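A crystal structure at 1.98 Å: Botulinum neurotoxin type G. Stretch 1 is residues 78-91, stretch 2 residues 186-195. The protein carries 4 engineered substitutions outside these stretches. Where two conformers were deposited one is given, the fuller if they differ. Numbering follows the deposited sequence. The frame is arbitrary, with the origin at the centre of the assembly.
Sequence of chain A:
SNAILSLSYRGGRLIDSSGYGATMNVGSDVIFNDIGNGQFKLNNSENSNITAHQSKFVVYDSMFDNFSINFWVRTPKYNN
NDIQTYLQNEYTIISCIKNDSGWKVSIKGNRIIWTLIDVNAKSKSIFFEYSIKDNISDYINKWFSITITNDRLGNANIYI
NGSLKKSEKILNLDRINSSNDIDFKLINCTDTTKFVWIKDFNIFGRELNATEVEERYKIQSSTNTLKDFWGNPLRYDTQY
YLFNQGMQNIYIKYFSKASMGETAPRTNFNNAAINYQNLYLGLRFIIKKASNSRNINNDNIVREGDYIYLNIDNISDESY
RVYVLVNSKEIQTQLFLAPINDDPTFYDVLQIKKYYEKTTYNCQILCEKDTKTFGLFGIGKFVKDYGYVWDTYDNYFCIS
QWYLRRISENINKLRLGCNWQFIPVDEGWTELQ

Stretch 1 78-91: YNNNDIQTYLQNEY
Stretch 2 (186-195) LINCTDTTKF

A short helix can be fastened to a distant loop by very few direct bonds, here with one side chain bonding two of the loop's backbone groups and water bridging several of the gaps. Residues 78-91 and 186-195 of botulinum neurotoxin type G illustrate the principle, burying 492 Å² between them, both sides summed. Stretch 1 runs from a loop through a helix at 83-88 and enters a strand by Tyr91; stretch 2 leaves a strand after Ile187, passes Asn188 with positive phi (72/20), and closes a type I turn from Asp191 to Lys194, with Lys194 N 3.1 Å from Asp191 O. Two CA pairs set the register: Tyr91 CA lies 5.0 Å from Asn188 CA, and Thr85 CA lies 7.6 Å from Asp191 CA. The chains therefore run in opposing senses and diverge toward the turn.

Where the gap is wide, water does the joining. Asn79 (chi1 m) gives one proton from ND2 to a water 2.9 Å away, which in turn donates to Thr193 OG1 at 2.8 Å. A second water accepts from Asn79 ND2 at 2.8 Å and lies 2.8 Å from Asp82 OD2. Asp82, at the N-cap position, has chi1 t and makes no capping bond; its OD1 instead accepts from Thr85 OG1 at 2.9 Å. Its OD2 comes within 4.3 Å of Asp191 OD2, a pairing of like charges, and a third water sits between them, 2.7 Å from both Asp82 OD2 and Asp191 OD2. Asp191 (chi1 t) also braces its own turn: OD1 accepts from Thr193 N at 2.9 Å and from Thr193 OG1 at 2.7 Å.

Along the helix, Thr85 (chi1 m) points toward stretch 2 and lays its methyl CG2 3.7 Å from Thr190 OG1. One residue on, Tyr86 (chi1 t, chi2 88°) points sideways; Lys194 NZ reaches the edge of its ring, 4.2 Å from CD1.

Asn89, the first residue to leave helical phi/psi (-94/105), supplies the direct hydrogen bonds. With chi1 t and chi2 -137°, its amide uses both ends: ND2 donates to Asn188 O at 2.8 Å (171°), while OD1 accepts from Thr190 N at 2.9 Å (166°). The side chain thus spans Cys189, pairing with backbone groups as a neighbouring strand might.

The CA-to-CB bond of Glu90 (-92/130) points away from stretch 2, yet its carbonyl O accepts from a water at 3.1 Å that also accepts from Asn188 ND2 at 3.0 Å. Tyr91 (-135/141; chi1 p, chi2 93°) then supplies the largest covered area here. Its CB lies 3.1 Å from Ile187 O, and its CG packs 3.6 Å from Cys189 CB. Cys189 (chi1 t) places SG over one ring face, 4.1 Å from the centroid of the Tyr91 ring, where a polarizable sulfur suits the aromatic cloud. Leu186 CG approaches Tyr91 CD1 at 4.1 Å. Lys194 (t, p, p, t) runs alongside, with CD 3.5 Å from Tyr91 OH, and a water 2.7 Å from that OH accepts a weak bond from Lys194 NZ at 3.2 Å.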

# COMPACT_ATOMS: atom_id res chain seq x y z
N TYR A 78 14.36 1.47 -4.05
CA TYR A 78 15.68 1.68 -4.63
C TYR A 78 16.45 0.36 -4.73
O TYR A 78 16.23 -0.58 -3.97
CB TYR A 78 16.46 2.64 -3.74
CG TYR A 78 16.34 2.32 -2.25
CD1 TYR A 78 17.14 1.34 -1.66
CD2 TYR A 78 15.43 3.00 -1.45
CE1 TYR A 78 17.03 1.07 -0.28
CE2 TYR A 78 15.30 2.71 -0.10
CZ TYR A 78 16.10 1.75 0.47
OH TYR A 78 15.95 1.49 1.82
N ASN A 79 17.34 0.26 -5.71
CA ASN A 79 18.30 -0.83 -5.73
C ASN A 79 19.48 -0.44 -4.85
O ASN A 79 20.10 0.62 -5.05
CB ASN A 79 18.76 -1.16 -7.16
CG ASN A 79 17.74 -1.98 -7.95
OD1 ASN A 79 16.94 -2.73 -7.38
ND2 ASN A 79 17.79 -1.84 -9.27
N ASN A 80 19.79 -1.27 -3.86
CA ASN A 80 20.87 -0.95 -2.92
C ASN A 80 22.16 -0.51 -3.62
O ASN A 80 22.80 0.42 -3.19
CB ASN A 80 21.20 -2.13 -2.02
CG ASN A 80 20.07 -2.49 -1.07
OD1 ASN A 80 19.07 -1.76 -0.96
ND2 ASN A 80 20.23 -3.61 -0.38
N ASN A 81 22.52 -1.19 -4.70
CA ASN A 81 23.79 -0.94 -5.39
C ASN A 81 23.72 0.15 -6.47
O ASN A 81 24.70 0.40 -7.17
CB ASN A 81 24.35 -2.24 -5.98
CG ASN A 81 23.48 -2.81 -7.10
OD1 ASN A 81 22.81 -2.07 -7.82
ND2 ASN A 81 23.51 -4.13 -7.26
N ASP A 82 22.56 0.78 -6.61
CA ASP A 82 22.39 1.82 -7.62
C ASP A 82 21.73 3.05 -7.01
O ASP A 82 20.85 3.67 -7.62
CB ASP A 82 21.55 1.28 -8.77
CG ASP A 82 21.66 2.14 -10.02
OD1 ASP A 82 22.66 2.86 -10.18
OD2 ASP A 82 20.73 2.07 -10.86
N ILE A 83 22.17 3.43 -5.82
CA ILE A 83 21.51 4.49 -5.07
C ILE A 83 21.72 5.91 -5.63
O ILE A 83 20.81 6.74 -5.56
CB ILE A 83 21.84 4.43 -3.55
CG1 ILE A 83 20.78 5.17 -2.75
CG2 ILE A 83 23.23 4.94 -3.26
CD1 ILE A 83 19.42 4.48 -2.80
N GLN A 84 22.89 6.18 -6.21
CA GLN A 84 23.09 7.52 -6.76
C GLN A 84 22.20 7.78 -7.98
O GLN A 84 21.71 8.89 -8.17
CB GLN A 84 24.57 7.79 -7.05
CG GLN A 84 25.40 7.91 -5.77
CD GLN A 84 24.78 8.85 -4.74
OE1 GLN A 84 24.34 9.96 -5.07
NE2 GLN A 84 24.76 8.43 -3.49
N THR A 85 21.97 6.75 -8.78
CA THR A 85 21.01 6.88 -9.88
C THR A 85 19.62 7.20 -9.32
O THR A 85 18.95 8.11 -9.78
CB THR A 85 20.95 5.61 -10.76
OG1 THR A 85 22.21 5.43 -11.40
CG2 THR A 85 19.86 5.73 -11.83
N TYR A 86 19.23 6.46 -8.30
CA TYR A 86 17.92 6.63 -7.68
C TYR A 86 17.78 8.06 -7.14
O TYR A 86 16.77 8.72 -7.37
CB TYR A 86 17.74 5.57 -6.58
CG TYR A 86 16.50 5.71 -5.70
CD1 TYR A 86 15.29 5.13 -6.06
CD2 TYR A 86 16.56 6.40 -4.48
CE1 TYR A 86 14.16 5.24 -5.25
CE2 TYR A 86 15.44 6.50 -3.66
CZ TYR A 86 14.25 5.93 -4.05
OH TYR A 86 13.14 6.03 -3.25
N LEU A 87 18.82 8.54 -6.46
CA LEU A 87 18.78 9.88 -5.86
C LEU A 87 18.88 11.03 -6.86
O LEU A 87 18.31 12.09 -6.65
CB LEU A 87 19.90 10.03 -4.83
CG LEU A 87 19.68 9.27 -3.54
CD1 LEU A 87 20.83 9.53 -2.57
CD2 LEU A 87 18.35 9.69 -2.94
N GLN A 88 19.63 10.83 -7.94
CA GLN A 88 20.00 11.95 -8.80
C GLN A 88 19.20 12.06 -10.10
O GLN A 88 19.19 13.11 -10.75
CB GLN A 88 21.50 11.90 -9.10
CG GLN A 88 22.36 11.99 -7.84
CD GLN A 88 23.85 12.01 -8.13
OE1 GLN A 88 24.27 12.37 -9.23
NE2 GLN A 88 24.65 11.62 -7.15
N ASN A 89 18.52 10.98 -10.47
CA ASN A 89 17.81 10.95 -11.76
C ASN A 89 16.34 11.34 -11.58
O ASN A 89 15.55 10.57 -11.05
CB ASN A 89 17.97 9.58 -12.43
CG ASN A 89 17.13 9.41 -13.72
OD1 ASN A 89 16.52 8.37 -13.93
ND2 ASN A 89 17.15 10.42 -14.60
N GLU A 90 16.01 12.56 -11.99
CA GLU A 90 14.63 13.00 -12.00
C GLU A 90 14.02 12.72 -13.36
O GLU A 90 14.60 13.04 -14.40
CB GLU A 90 14.52 14.50 -11.66
CG GLU A 90 13.06 14.98 -11.60
CD GLU A 90 12.92 16.47 -11.40
OE1 GLU A 90 13.93 17.14 -11.11
OE2 GLU A 90 11.79 16.98 -11.53
N TYR A 91 12.86 12.08 -13.36
CA TYR A 91 12.19 11.75 -14.61
C TYR A 91 10.71 12.08 -14.51
O TYR A 91 10.09 11.90 -13.47
CB TYR A 91 12.40 10.27 -14.99
CG TYR A 91 12.00 9.28 -13.91
CD1 TYR A 91 10.72 8.73 -13.88
CD2 TYR A 91 12.90 8.91 -12.92
CE1 TYR A 91 10.35 7.81 -12.88
CE2 TYR A 91 12.55 8.01 -11.93
CZ TYR A 91 11.28 7.46 -11.91
OH TYR A 91 10.95 6.58 -10.92
N LEU A 186 7.43 7.65 -18.92
CA LEU A 186 8.70 8.00 -18.28
C LEU A 186 9.56 8.84 -19.22
O LEU A 186 9.90 8.38 -20.30
CB LEU A 186 9.47 6.74 -17.87
CG LEU A 186 9.11 6.07 -16.53
CD1 LEU A 186 7.61 5.83 -16.37
CD2 LEU A 186 9.89 4.75 -16.38
N ILE A 187 9.90 10.05 -18.80
CA ILE A 187 10.79 10.91 -19.60
C ILE A 187 12.09 11.18 -18.85
O ILE A 187 12.06 11.66 -17.71
CB ILE A 187 10.15 12.28 -19.92
CG1 ILE A 187 8.70 12.11 -20.43
CG2 ILE A 187 11.01 13.07 -20.92
CD1 ILE A 187 8.58 11.26 -21.66
N ASN A 188 13.22 10.91 -19.51
CA ASN A 188 14.55 11.14 -18.94
C ASN A 188 14.97 10.16 -17.84
O ASN A 188 15.88 10.44 -17.06
CB ASN A 188 14.70 12.58 -18.43
CG ASN A 188 14.36 13.61 -19.48
OD1 ASN A 188 14.71 13.46 -20.66
ND2 ASN A 188 13.67 14.68 -19.07
N CYS A 189 14.31 9.00 -17.77
CA CYS A 189 14.71 8.01 -16.77
C CYS A 189 15.87 7.17 -17.30
O CYS A 189 15.80 6.62 -18.39
CB CYS A 189 13.53 7.11 -16.40
SG CYS A 189 13.96 5.89 -15.15
N THR A 190 16.95 7.06 -16.53
CA THR A 190 18.15 6.39 -17.02
C THR A 190 18.27 4.91 -16.61
O THR A 190 19.17 4.20 -17.06
CB THR A 190 19.43 7.15 -16.63
OG1 THR A 190 19.49 7.25 -15.21
CG2 THR A 190 19.42 8.55 -17.24
N ASP A 191 17.37 4.44 -15.77
CA ASP A 191 17.39 3.05 -15.33
C ASP A 191 16.41 2.27 -16.20
O ASP A 191 15.20 2.50 -16.13
CB ASP A 191 17.00 3.01 -13.84
CG ASP A 191 16.87 1.60 -13.29
OD1 ASP A 191 17.01 0.64 -14.07
OD2 ASP A 191 16.62 1.46 -12.07
N THR A 192 16.91 1.37 -17.05
CA THR A 192 16.03 0.69 -18.00
C THR A 192 15.07 -0.28 -17.32
O THR A 192 14.12 -0.74 -17.93
CB THR A 192 16.80 -0.07 -19.11
OG1 THR A 192 17.67 -1.03 -18.52
CG2 THR A 192 17.62 0.93 -19.97
N THR A 193 15.32 -0.58 -16.04
CA THR A 193 14.45 -1.49 -15.31
C THR A 193 13.34 -0.77 -14.57
O THR A 193 12.49 -1.42 -13.96
CB THR A 193 15.23 -2.35 -14.28
OG1 THR A 193 15.63 -1.53 -13.17
CG2 THR A 193 16.44 -3.01 -14.93
N LYS A 194 13.33 0.56 -14.61
CA LYS A 194 12.37 1.34 -13.83
C LYS A 194 10.93 1.11 -14.29
O LYS A 194 10.66 0.92 -15.48
CB LYS A 194 12.69 2.85 -13.87
CG LYS A 194 11.84 3.70 -12.89
CD LYS A 194 12.16 3.35 -11.42
CE LYS A 194 13.52 3.92 -10.99
NZ LYS A 194 13.96 3.39 -9.64
N PHE A 195 10.01 1.12 -13.33
CA PHE A 195 8.59 1.13 -13.67
C PHE A 195 7.86 1.93 -12.61
O PHE A 195 8.42 2.19 -11.54
CB PHE A 195 8.03 -0.29 -13.78
CG PHE A 195 8.13 -1.09 -12.51
CD1 PHE A 195 7.12 -1.02 -11.55
CD2 PHE A 195 9.24 -1.89 -12.25
CE1 PHE A 195 7.22 -1.75 -10.36
CE2 PHE A 195 9.35 -2.61 -11.08
CZ PHE A 195 8.33 -2.54 -10.12
O HOH W 1 16.07 -3.29 -11.05
O HOH W 2 19.32 -0.29 -10.98
O HOH W 3 18.17 2.52 -10.18
O HOH W 4 13.28 15.21 -16.14
O HOH W 5 12.76 6.25 -8.92